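Metal cation efflux system protein CzcD (Cupriavidus metallidurans, PDB 6VD9) transports zinc, probably by efflux across the inner membrane, as a cation diffusion facilitator mediating low-level metal resistance, this chain being its cytoplasmic C-terminal dimerisation domain. Local coordinates at the interface of chains A and B. Sequence-based numbering; all coordinates share one arbitrary frame. Chains: chain A/B, Metal cation efflux system protein CzcD.

The interface of chains A and B. Residues chain A 70-72; chain B 37-39, 70-71.
A:Gln72 swings its CG opposite the backbone N (chi1 176°) and keeps its chain extended beyond that, which carries the amide across to B:Ile71. In A:Thr70 and B:Thr70 alike, chi1 of -50° directs the methyl CG2 away from the residue's own N and toward the partner chain. The amide oxygen OE1 of A:Gln72 accepts a hydrogen bond from the backbone N of B:Ile71 at 2.9 Å. The N-H approaches in the carbonyl plane, onto a lone pair, and the bond is fairly straight, 156° at the hydrogen. Glutamine suits this place because its long, uncharged arm offers an acceptor to an edge-strand N-H without bringing a formal charge into the interface. Its aliphatic part packs too: CB lies 3.9 Å from the methyl CG2 of B:Thr70, and is in plain van der Waals proximity to the carbonyl O of B:Ile71.

Near the two-fold axis the methyls of A:Thr70 and B:Thr70 meet obliquely, CG2 to CG2 at 3.7 Å. Threonine serves both needs here, its small branch allowing the strands to come close while its hydroxyl turns to polar surroundings. OG1 of A:Thr70 lies in the ring plane at the edge of B:His39, 3.5 Å from NE2, a polar approach rather than an evident bond. The same hydroxyl reaches water 1 at 3.2 Å, and that water lies 2.7 Å from OG1 of B:Thr37, so two threonine hydroxyls are joined through solvent. The beta-branched residues also favour the extended backbone of these strands. B:His39 is one of the residues that bind nickel, so a metal ligand borders the dimer contact; whether binding alters it the structure alone does not show.

By symmetry each contact recurs with the chains exchanged. The patch joins strand 68-74 of both subunits, with the neighbouring strand 34-42 alongside, in the dimerisation domain typical of these transporters.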
# COMPACT_ATOMS: atom_id res chain seq x y z
N THR A 70 3.15 4.00 -0.90
CA THR A 70 2.55 2.68 -0.59
C THR A 70 1.07 2.94 -0.35
O THR A 70 0.73 3.68 0.59
CB THR A 70 3.21 1.97 0.61
OG1 THR A 70 4.62 1.99 0.39
CG2 THR A 70 2.75 0.54 0.74
N ILE A 71 0.26 2.43 -1.24
CA ILE A 71 -1.20 2.66 -1.27
C ILE A 71 -1.87 1.31 -1.06
O ILE A 71 -1.65 0.40 -1.90
CB ILE A 71 -1.65 3.35 -2.56
CG1 ILE A 71 -1.00 4.72 -2.67
CG2 ILE A 71 -3.19 3.39 -2.61
CD1 ILE A 71 -1.07 5.34 -4.07
N GLN A 72 -2.64 1.16 0.02
CA GLN A 72 -3.43 -0.06 0.26
C GLN A 72 -4.89 0.21 -0.07
O GLN A 72 -5.37 1.27 0.26
CB GLN A 72 -3.26 -0.51 1.71
CG GLN A 72 -4.10 -1.70 2.14
CD GLN A 72 -3.75 -2.09 3.56
OE1 GLN A 72 -2.59 -2.30 3.90
NE2 GLN A 72 -4.72 -2.20 4.45
N THR B 37 5.56 -1.34 5.79
CA THR B 37 5.08 -1.08 4.42
C THR B 37 5.77 -2.08 3.51
O THR B 37 6.93 -2.48 3.77
CB THR B 37 5.27 0.37 3.99
OG1 THR B 37 6.69 0.55 3.88
CG2 THR B 37 4.64 1.38 4.93
N VAL B 38 5.06 -2.51 2.49
CA VAL B 38 5.65 -3.46 1.51
C VAL B 38 4.85 -3.39 0.22
O VAL B 38 3.66 -3.04 0.23
CB VAL B 38 5.67 -4.90 2.08
CG1 VAL B 38 4.26 -5.45 2.32
CG2 VAL B 38 6.45 -5.85 1.20
N HIS B 39 5.55 -3.67 -0.87
CA HIS B 39 4.98 -3.81 -2.23
C HIS B 39 4.95 -5.29 -2.57
O HIS B 39 6.01 -5.95 -2.49
CB HIS B 39 5.80 -3.05 -3.27
CG HIS B 39 5.61 -1.58 -3.22
ND1 HIS B 39 5.84 -0.77 -4.32
CD2 HIS B 39 5.29 -0.75 -2.22
CE1 HIS B 39 5.63 0.47 -3.99
NE2 HIS B 39 5.28 0.52 -2.73
N THR B 70 0.76 -1.19 5.79
CA THR B 70 0.27 -0.69 4.49
C THR B 70 0.89 -1.58 3.43
O THR B 70 2.12 -1.65 3.34
CB THR B 70 0.60 0.79 4.28
OG1 THR B 70 0.23 1.63 5.38
CG2 THR B 70 -0.07 1.29 3.01
N ILE B 71 0.04 -2.31 2.71
CA ILE B 71 0.45 -3.28 1.68
C ILE B 71 -0.11 -2.85 0.33
O ILE B 71 -1.37 -2.81 0.14
CB ILE B 71 -0.04 -4.68 2.07
CG1 ILE B 71 0.57 -5.19 3.38
CG2 ILE B 71 0.20 -5.64 0.94
CD1 ILE B 71 -0.21 -6.32 4.01
O HOH W 1 7.13 0.17 1.25